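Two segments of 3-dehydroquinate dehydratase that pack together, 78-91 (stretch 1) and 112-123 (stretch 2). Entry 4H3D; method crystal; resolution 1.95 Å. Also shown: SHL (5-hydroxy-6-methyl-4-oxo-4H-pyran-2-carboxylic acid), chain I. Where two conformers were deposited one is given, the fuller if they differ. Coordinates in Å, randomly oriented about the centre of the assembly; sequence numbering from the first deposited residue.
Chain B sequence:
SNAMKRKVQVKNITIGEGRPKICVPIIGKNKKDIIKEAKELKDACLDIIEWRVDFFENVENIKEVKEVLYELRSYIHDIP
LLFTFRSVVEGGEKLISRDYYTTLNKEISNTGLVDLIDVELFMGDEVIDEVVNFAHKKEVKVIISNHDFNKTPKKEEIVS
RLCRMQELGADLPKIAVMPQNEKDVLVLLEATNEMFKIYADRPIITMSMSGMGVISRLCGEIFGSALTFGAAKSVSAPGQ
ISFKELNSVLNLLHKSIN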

ATOM      1  N   ASP B  78      30.901  -1.286  -1.429  1.00 39.76           N
ATOM      2  CA  ASP B  78      30.469  -1.173  -0.050  1.00 40.14           C
ATOM      3  C   ASP B  78      28.970  -1.335   0.149  1.00 36.77           C
ATOM      4  O   ASP B  78      28.467  -0.977   1.193  1.00 37.89           O
ATOM      5  CB  ASP B  78      30.949   0.152   0.553  1.00 42.04           C
ATOM      6  CG  ASP B  78      32.460   0.176   0.781  1.00 50.66           C
ATOM      7  OD1 ASP B  78      33.011  -0.829   1.315  1.00 52.86           O
ATOM      8  OD2 ASP B  78      33.093   1.207   0.440  1.00 57.27           O
ATOM      9  N   ILE B  79      28.262  -1.885  -0.838  1.00 32.74           N
ATOM     10  CA  ILE B  79      26.826  -2.155  -0.665  1.00 29.59           C
ATOM     11  C   ILE B  79      26.684  -3.304   0.356  1.00 26.68           C
ATOM     12  O   ILE B  79      27.372  -4.316   0.239  1.00 26.65           O
ATOM     13  CB  ILE B  79      26.159  -2.548  -2.003  1.00 29.61           C
ATOM     14  CG1 ILE B  79      26.134  -1.356  -2.953  1.00 31.34           C
ATOM     15  CG2 ILE B  79      24.727  -3.012  -1.776  1.00 27.12           C
ATOM     16  CD1 ILE B  79      25.554  -1.671  -4.334  1.00 34.67           C
ATOM     17  N   PRO B  80      25.824  -3.141   1.377  1.00 25.75           N
ATOM     18  CA  PRO B  80      25.672  -4.256   2.318  1.00 23.76           C
ATOM     19  C   PRO B  80      25.247  -5.552   1.614  1.00 21.30           C
ATOM     20  O   PRO B  80      24.383  -5.524   0.740  1.00 22.25           O
ATOM     21  CB  PRO B  80      24.573  -3.777   3.260  1.00 24.54           C
ATOM     22  CG  PRO B  80      24.683  -2.255   3.241  1.00 28.20           C
ATOM     23  CD  PRO B  80      25.253  -1.881   1.888  1.00 26.91           C
ATOM     24  N   LEU B  81      25.867  -6.667   1.989  1.00 21.31           N
ATOM     25  CA  LEU B  81      25.568  -7.956   1.386  1.00 20.24           C
ATOM     26  C   LEU B  81      25.009  -8.917   2.421  1.00 19.40           C
ATOM     27  O   LEU B  81      25.640  -9.165   3.473  1.00 20.84           O
ATOM     28  CB  LEU B  81      26.836  -8.558   0.764  1.00 21.47           C
ATOM     29  CG  LEU B  81      26.715  -9.921   0.091  1.00 21.81           C
ATOM     30  CD1 LEU B  81      25.771  -9.862  -1.085  1.00 21.40           C
ATOM     31  CD2 LEU B  81      28.112 -10.401  -0.371  1.00 25.45           C
ATOM     32  N   LEU B  82      23.827  -9.447   2.118  1.00 20.27           N
ATOM     33  CA  LEU B  82      23.152 -10.471   2.940  1.00 19.48           C
ATOM     34  C   LEU B  82      23.384 -11.838   2.297  1.00 19.21           C
ATOM     35  O   LEU B  82      23.139 -12.007   1.106  1.00 20.99           O
ATOM     36  CB  LEU B  82      21.644 -10.183   2.997  1.00 20.26           C
ATOM     37  CG  LEU B  82      20.706 -11.312   3.495  1.00 18.27           C
ATOM     38  CD1 LEU B  82      21.071 -11.765   4.929  1.00 17.07           C
ATOM     39  CD2 LEU B  82      19.226 -10.865   3.392  1.00 19.34           C
ATOM     40  N   PHE B  83      23.857 -12.803   3.084  1.00 18.05           N
ATOM     41  CA  PHE B  83      24.116 -14.167   2.607  1.00 17.92           C
ATOM     42  C   PHE B  83      22.993 -15.041   3.121  1.00 17.17           C
ATOM     43  O   PHE B  83      22.763 -15.097   4.320  1.00 19.27           O
ATOM     44  CB  PHE B  83      25.452 -14.657   3.146  1.00 18.25           C
ATOM     45  CG  PHE B  83      25.839 -16.018   2.666  1.00 19.28           C
ATOM     46  CD1 PHE B  83      26.343 -16.191   1.407  1.00 19.84           C
ATOM     47  CD2 PHE B  83      25.724 -17.123   3.492  1.00 21.93           C
ATOM     48  CE1 PHE B  83      26.724 -17.463   0.945  1.00 20.67           C
ATOM     49  CE2 PHE B  83      26.113 -18.392   3.041  1.00 23.54           C
ATOM     50  CZ  PHE B  83      26.615 -18.547   1.764  1.00 18.77           C
ATOM     51  N   THR B  84      22.279 -15.703   2.208  1.00 17.61           N
ATOM     52  CA  THR B  84      21.130 -16.536   2.568  1.00 17.64           C
ATOM     53  C   THR B  84      21.112 -17.884   1.849  1.00 16.87           C
ATOM     54  O   THR B  84      20.997 -17.936   0.630  1.00 19.20           O
ATOM     55  CB  THR B  84      19.760 -15.840   2.208  1.00 17.15           C
ATOM     56  OG1 THR B  84      19.648 -14.572   2.886  1.00 20.90           O
ATOM     57  CG2 THR B  84      18.552 -16.748   2.623  1.00 17.61           C
ATOM     58  N   PHE B  85      21.222 -18.976   2.608  1.00 17.93           N
ATOM     59  CA  PHE B  85      20.957 -20.307   2.050  1.00 18.41           C
ATOM     60  C   PHE B  85      19.555 -20.649   2.546  1.00 19.32           C
ATOM     61  O   PHE B  85      19.362 -20.907   3.737  1.00 18.47           O
ATOM     62  CB  PHE B  85      21.941 -21.398   2.507  1.00 19.84           C
ATOM     63  CG  PHE B  85      21.670 -22.752   1.852  1.00 18.68           C
ATOM     64  CD1 PHE B  85      20.637 -23.558   2.287  1.00 18.58           C
ATOM     65  CD2 PHE B  85      22.416 -23.168   0.769  1.00 24.57           C
ATOM     66  CE1 PHE B  85      20.369 -24.772   1.651  1.00 20.14           C
ATOM     67  CE2 PHE B  85      22.157 -24.364   0.149  1.00 22.74           C
ATOM     68  CZ  PHE B  85      21.138 -25.162   0.587  1.00 24.14           C
ATOM     69  N   ARG B  86      18.573 -20.571   1.644  1.00 19.45           N
ATOM     70  CA  ARG B  86      17.179 -20.876   1.952  1.00 19.85           C
ATOM     71  C   ARG B  86      16.979 -22.375   1.792  1.00 22.13           C
ATOM     72  O   ARG B  86      17.217 -22.923   0.722  1.00 20.83           O
ATOM     73  CB  ARG B  86      16.263 -20.089   0.994  1.00 19.44           C
ATOM     74  CG  ARG B  86      14.779 -20.245   1.250  1.00 19.90           C
ATOM     75  CD  ARG B  86      14.340 -19.792   2.668  1.00 18.66           C
ATOM     76  NE  ARG B  86      14.492 -18.353   2.890  1.00 21.99           N
ATOM     77  CZ  ARG B  86      15.248 -17.784   3.831  1.00 23.02           C
ATOM     78  NH1 ARG B  86      15.927 -18.527   4.709  1.00 24.20           N
ATOM     79  NH2 ARG B  86      15.281 -16.459   3.927  1.00 19.70           N
ATOM     80  N   SER B  87      16.577 -23.051   2.862  1.00 23.03           N
ATOM     81  CA  SER B  87      16.423 -24.498   2.803  1.00 26.37           C
ATOM     82  C   SER B  87      15.154 -24.900   2.046  1.00 26.98           C
ATOM     83  O   SER B  87      14.201 -24.113   1.899  1.00 22.70           O
ATOM     84  CB  SER B  87      16.428 -25.108   4.220  1.00 26.84           C
ATOM     85  OG  SER B  87      15.164 -24.953   4.836  1.00 35.84           O
ATOM     86  N   VAL B  88      15.162 -26.130   1.557  1.00 29.58           N
ATOM     87  CA  VAL B  88      14.050 -26.683   0.793  1.00 30.11           C
ATOM     88  C   VAL B  88      12.730 -26.582   1.535  1.00 31.50           C
ATOM     89  O   VAL B  88      11.713 -26.231   0.945  1.00 31.60           O
ATOM     90  CB  VAL B  88      14.321 -28.156   0.405  1.00 31.11           C
ATOM     91  CG1 VAL B  88      13.062 -28.817  -0.176  1.00 32.50           C
ATOM     92  CG2 VAL B  88      15.499 -28.241  -0.580  1.00 29.12           C
ATOM     93  N   VAL B  89      12.744 -26.841   2.839  1.00 30.87           N
ATOM     94  CA  VAL B  89      11.502 -26.822   3.605  1.00 32.28           C
ATOM     95  C   VAL B  89      10.894 -25.426   3.665  1.00 30.68           C
ATOM     96  O   VAL B  89       9.702 -25.287   3.889  1.00 31.27           O
ATOM     97  CB  VAL B  89      11.683 -27.381   5.041  1.00 33.87           C
ATOM     98  CG1 VAL B  89      12.355 -28.734   4.987  1.00 38.31           C
ATOM     99  CG2 VAL B  89      12.473 -26.424   5.905  1.00 32.94           C
ATOM    100  N   GLU B  90      11.707 -24.390   3.450  1.00 28.23           N
ATOM    101  CA  GLU B  90      11.197 -23.029   3.473  1.00 26.88           C
ATOM    102  C   GLU B  90      11.269 -22.330   2.095  1.00 26.61           C
ATOM    103  O   GLU B  90      11.387 -21.125   2.016  1.00 23.62           O
ATOM    104  CB  GLU B  90      11.872 -22.232   4.614  1.00 27.66           C
ATOM    105  CG  GLU B  90      11.525 -22.877   5.972  1.00 29.46           C
ATOM    106  CD  GLU B  90      11.808 -22.019   7.179  1.00 30.17           C
ATOM    107  OE1 GLU B  90      11.611 -20.782   7.127  1.00 28.40           O
ATOM    108  OE2 GLU B  90      12.204 -22.607   8.210  1.00 31.39           O
ATOM    109  N   GLY B  91      11.184 -23.125   1.025  1.00 27.27           N
ATOM    110  CA  GLY B  91      11.111 -22.611  -0.338  1.00 30.21           C
ATOM    111  C   GLY B  91      12.359 -22.693  -1.193  1.00 32.07           C
ATOM    112  O   GLY B  91      12.339 -22.282  -2.366  1.00 33.72           O
ATOM    113  N   GLY B 112      34.630 -12.269   6.418  1.00 27.72           N
ATOM    114  CA  GLY B 112      34.547 -10.836   6.614  1.00 29.13           C
ATOM    115  C   GLY B 112      33.931 -10.150   5.387  1.00 30.04           C
ATOM    116  O   GLY B 112      33.820  -8.934   5.350  1.00 30.39           O
ATOM    117  N   LEU B 113      33.504 -10.939   4.399  1.00 30.53           N
ATOM    118  CA  LEU B 113      32.934 -10.391   3.160  1.00 30.83           C
ATOM    119  C   LEU B 113      31.411 -10.193   3.183  1.00 30.00           C
ATOM    120  O   LEU B 113      30.877  -9.520   2.298  1.00 32.46           O
ATOM    121  CB  LEU B 113      33.313 -11.278   1.963  1.00 29.20           C
ATOM    122  CG  LEU B 113      34.814 -11.471   1.728  1.00 35.38           C
ATOM    123  CD1 LEU B 113      35.062 -12.304   0.471  1.00 34.49           C
ATOM    124  CD2 LEU B 113      35.523 -10.121   1.618  1.00 40.10           C
ATOM    125  N   VAL B 114      30.711 -10.782   4.162  1.00 27.95           N
ATOM    126  CA  VAL B 114      29.241 -10.604   4.272  1.00 25.32           C
ATOM    127  C   VAL B 114      28.884  -9.764   5.488  1.00 25.00           C
ATOM    128  O   VAL B 114      29.507  -9.879   6.548  1.00 26.76           O
ATOM    129  CB  VAL B 114      28.465 -11.961   4.303  1.00 24.49           C
ATOM    130  CG1 VAL B 114      28.728 -12.754   3.009  1.00 22.61           C
ATOM    131  CG2 VAL B 114      28.822 -12.789   5.514  1.00 23.67           C
ATOM    132  N   ASP B 115      27.873  -8.925   5.333  1.00 24.57           N
ATOM    133  CA  ASP B 115      27.449  -8.003   6.378  1.00 25.76           C
ATOM    134  C   ASP B 115      26.331  -8.572   7.238  1.00 23.96           C
ATOM    135  O   ASP B 115      26.215  -8.214   8.424  1.00 22.62           O
ATOM    136  CB  ASP B 115      27.026  -6.701   5.726  1.00 26.09           C
ATOM    137  CG  ASP B 115      28.145  -6.086   4.953  1.00 30.55           C
ATOM    138  OD1 ASP B 115      29.133  -5.676   5.592  1.00 33.34           O
ATOM    139  OD2 ASP B 115      28.061  -6.031   3.711  1.00 26.29           O
ATOM    140  N   LEU B 116      25.504  -9.424   6.623  1.00 21.22           N
ATOM    141  CA  LEU B 116      24.413 -10.132   7.300  1.00 21.69           C
ATOM    142  C   LEU B 116      24.290 -11.543   6.757  1.00 20.34           C
ATOM    143  O   LEU B 116      24.681 -11.822   5.624  1.00 19.51           O
ATOM    144  CB  LEU B 116      23.039  -9.472   7.061  1.00 21.81           C
ATOM    145  CG  LEU B 116      22.890  -7.960   7.131  1.00 26.35           C
ATOM    146  CD1 LEU B 116      23.131  -7.332   5.752  1.00 23.24           C
ATOM    147  CD2 LEU B 116      21.505  -7.594   7.610  1.00 26.41           C
ATOM    148  N   ILE B 117      23.731 -12.426   7.572  1.00 20.71           N
ATOM    149  CA  ILE B 117      23.387 -13.771   7.145  1.00 20.54           C
ATOM    150  C   ILE B 117      21.972 -14.049   7.603  1.00 20.65           C
ATOM    151  O   ILE B 117      21.529 -13.486   8.602  1.00 20.02           O
ATOM    152  CB  ILE B 117      24.327 -14.887   7.715  1.00 19.94           C
ATOM    153  CG1 ILE B 117      24.383 -14.841   9.253  1.00 21.33           C
ATOM    154  CG2 ILE B 117      25.692 -14.758   7.125  1.00 22.57           C
ATOM    155  CD1 ILE B 117      25.101 -16.081   9.896  1.00 22.20           C
ATOM    156  N   ASP B 118      21.274 -14.912   6.872  1.00 19.71           N
ATOM    157  CA  ASP B 118      19.903 -15.298   7.226  1.00 23.38           C
ATOM    158  C   ASP B 118      19.929 -16.746   7.703  1.00 23.55           C
ATOM    159  O   ASP B 118      20.345 -17.642   6.959  1.00 27.72           O
ATOM    160  CB  ASP B 118      18.957 -15.093   6.020  1.00 25.07           C
ATOM    161  CG  ASP B 118      17.521 -15.618   6.262  1.00 27.77           C
ATOM    162  OD1 ASP B 118      17.373 -16.764   6.727  1.00 24.21           O
ATOM    163  OD2 ASP B 118      16.543 -14.910   5.904  1.00 27.02           O
ATOM    164  N   VAL B 119      19.539 -16.961   8.962  1.00 22.43           N
ATOM    165  CA  VAL B 119      19.469 -18.304   9.518  1.00 22.86           C
ATOM    166  C   VAL B 119      18.002 -18.622   9.883  1.00 21.87           C
ATOM    167  O   VAL B 119      17.291 -17.790  10.412  1.00 21.85           O
ATOM    168  CB  VAL B 119      20.427 -18.489  10.732  1.00 23.33           C
ATOM    169  CG1 VAL B 119      21.857 -18.064  10.347  1.00 29.41           C
ATOM    170  CG2 VAL B 119      19.976 -17.716  11.901  1.00 26.57           C
ATOM    171  N   GLU B 120      17.572 -19.838   9.597  1.00 21.29           N
ATOM    172  CA  GLU B 120      16.184 -20.238   9.807  1.00 20.30           C
ATOM    173  C   GLU B 120      15.882 -20.721  11.229  1.00 20.74           C
ATOM    174  O   GLU B 120      16.559 -21.615  11.736  1.00 20.76           O
ATOM    175  CB  GLU B 120      15.842 -21.330   8.793  1.00 20.87           C
ATOM    176  CG  GLU B 120      15.806 -20.814   7.401  1.00 24.18           C
ATOM    177  CD  GLU B 120      15.958 -21.900   6.352  1.00 31.71           C
ATOM    178  OE1 GLU B 120      16.102 -23.087   6.726  1.00 33.75           O
ATOM    179  OE2 GLU B 120      15.946 -21.555   5.156  1.00 24.55           O
ATOM    180  N   LEU B 121      14.850 -20.132  11.849  1.00 20.17           N
ATOM    181  CA  LEU B 121      14.378 -20.521  13.192  1.00 19.31           C
ATOM    182  C   LEU B 121      14.194 -22.050  13.322  1.00 20.41           C
ATOM    183  O   LEU B 121      14.534 -22.657  14.340  1.00 21.74           O
ATOM    184  CB  LEU B 121      13.038 -19.847  13.477  1.00 21.04           C
ATOM    185  CG  LEU B 121      12.414 -20.091  14.852  1.00 20.93           C
ATOM    186  CD1 LEU B 121      13.322 -19.567  15.964  1.00 22.76           C
ATOM    187  CD2 LEU B 121      11.034 -19.464  14.932  1.00 20.61           C
ATOM    188  N   PHE B 122      13.662 -22.643  12.272  1.00 19.33           N
ATOM    189  CA  PHE B 122      13.310 -24.049  12.247  1.00 19.99           C
ATOM    190  C   PHE B 122      14.517 -25.016  12.341  1.00 20.11           C
ATOM    191  O   PHE B 122      14.343 -26.197  12.619  1.00 18.91           O
ATOM    192  CB  PHE B 122      12.441 -24.336  10.992  1.00 20.78           C
ATOM    193  CG  PHE B 122      11.482 -25.481  11.163  1.00 24.56           C
ATOM    194  CD1 PHE B 122      10.417 -25.371  12.056  1.00 27.60           C
ATOM    195  CD2 PHE B 122      11.589 -26.630  10.407  1.00 25.90           C
ATOM    196  CE1 PHE B 122       9.510 -26.392  12.218  1.00 28.93           C
ATOM    197  CE2 PHE B 122      10.686 -27.669  10.565  1.00 28.58           C
ATOM    198  CZ  PHE B 122       9.643 -27.554  11.472  1.00 30.74           C
ATOM    199  N   MET B 123      15.724 -24.503  12.105  0.60 20.43           N
ATOM    200  CA  MET B 123      16.942 -25.313  12.239  0.60 21.57           C
ATOM    201  C   MET B 123      17.181 -25.728  13.695  0.60 23.09           C
ATOM    202  O   MET B 123      17.904 -26.684  13.961  0.60 24.07           O
ATOM    203  CB  MET B 123      18.156 -24.555  11.688  0.60 20.89           C
ATOM    204  CG  MET B 123      18.106 -24.361  10.192  0.60 21.07           C
ATOM    205  SD  MET B 123      18.203 -25.919   9.301  0.60 31.06           S
ATOM    206  CE  MET B 123      19.830 -26.476   9.781  0.60 24.56           C
TER
HETATM  207  OAD SHL I 302      10.256 -11.211  -1.235  1.00 37.96           O
HETATM  208  CAH SHL I 302       9.798 -12.355  -0.985  1.00 43.51           C
HETATM  209  OAA SHL I 302       8.847 -12.832  -1.655  1.00 41.03           O
HETATM  210  CAK SHL I 302      10.394 -13.117   0.093  1.00 39.73           C
HETATM  211  OAG SHL I 302      11.473 -12.521   0.830  1.00 36.68           O
HETATM  212  CAF SHL I 302      12.192 -13.315   1.746  1.00 38.55           C
HETATM  213  CAL SHL I 302      13.292 -12.786   2.336  1.00 38.12           C
HETATM  214  CAJ SHL I 302      11.797 -14.596   1.902  1.00 40.48           C
HETATM  215  OAC SHL I 302      12.466 -15.387   2.738  1.00 37.58           O
HETATM  216  CAI SHL I 302      10.721 -15.100   1.228  1.00 39.11           C
HETATM  217  CAE SHL I 302      10.025 -14.376   0.342  1.00 38.84           C
HETATM  218  OAB SHL I 302      10.337 -16.350   1.437  1.00 38.37           O
HETATM  219  O   HOH W   1      22.109 -18.952   5.347  1.00 21.28           O
HETATM  220  O   HOH W   2      18.811 -19.816   6.107  1.00 22.45           O
HETATM  221  O   HOH W   3      12.352 -21.065  10.073  1.00 19.01           O
HETATM  222  O   HOH W   4      14.288 -24.471   7.980  1.00 29.33           O

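The two stretches lie side by side as neighbouring parallel strands, 81-84 and 116-120, whose N-to-C directions differ by 26°. Their register pairs Leu82 with Leu116 and Phe83 with Ile117. As in any parallel ladder, the bonds from one residue reach to two different residues across the way. Leu81 O receives Leu116 N at 3.2 Å, Phe83 N gives to Leu116 O at 2.8 Å, and Phe83 O receives Asp118 N at 3.0 Å. The CA atoms join in: Leu82 CA lies 3.4 Å from Leu116 O and Ile117 CA 3.2 Å from Phe83 O, both as CA-H...O contacts that use the polarized hydrogen on CA.

Asp115 extends the ladder at its beginning. Its backbone N donates to Leu81 O at 2.9 Å, so this carbonyl serves two successive amides, while Asp115 OD2 accepts from Leu81 N, also at 2.9 Å. A short acidic side chain pointing toward the other stretch can thus take the place of a backbone carbonyl.

Beyond Thr84 the backbones separate, the CA atoms of Arg86 and Glu120 being 7.9 Å apart, and water fills in. Water 1 accepts from Phe85 N at 2.9 Å and lies 2.7 Å from Asp118 O; water 2 lies 2.7 Å from Phe85 O and 2.8 Å from Asp118 O. Both backbones therefore keep polar partners where they no longer reach each other directly.

Apolar side chains line much of the paired strands, though Thr84 and Asp118 share the face of Leu82 and Leu116. There Leu82 CD1 comes within 3.7 Å of Leu116 CB. On the other face, Phe83 CB packs against Val114 CG1 at 3.8 Å and Ile117 CG2 at 4.0 Å. The branched aliphatic residues offer methyl groups to the phenylalanine, and all of these apolar residues are buried, as suits side chains without polar groups.

Charge dominates the far end. Arg86, with chi2 and chi3 both p, brings its guanidinium to two carboxylates near the plane of the group, where its N-H bonds point. Arg86 NH1 and NH2 donate to Asp118 OD1 and OD2 at 3.0 and 2.8 Å, a two-pronged salt bridge, and NH1 also reaches Glu120 OE2 at 3.1 Å in a second. Arg86 NH2 further donates to SHL OAC at 3.2 Å, tying this buried network to the bound ligand.

Glu120 has the reach to serve several donors at once. Besides Arg86, its OE2 accepts from Ser87 N at 2.8 Å, and its OE1 accepts from Ser87 OG at 2.8 Å. Serine suits this site because its small side chain lets backbone amide and hydroxyl engage the same carboxylate.

Glu90 OE2 approaches Glu120 OE1 to 4.2 Å, an encounter of like charges. Water 4 eases it by donating to both, 2.8 Å from Glu90 OE2 and 2.6 Å from Glu120 OE1. Water 3 links Glu90 OE2, at 2.4 Å, to Phe122 N, at 3.0 Å.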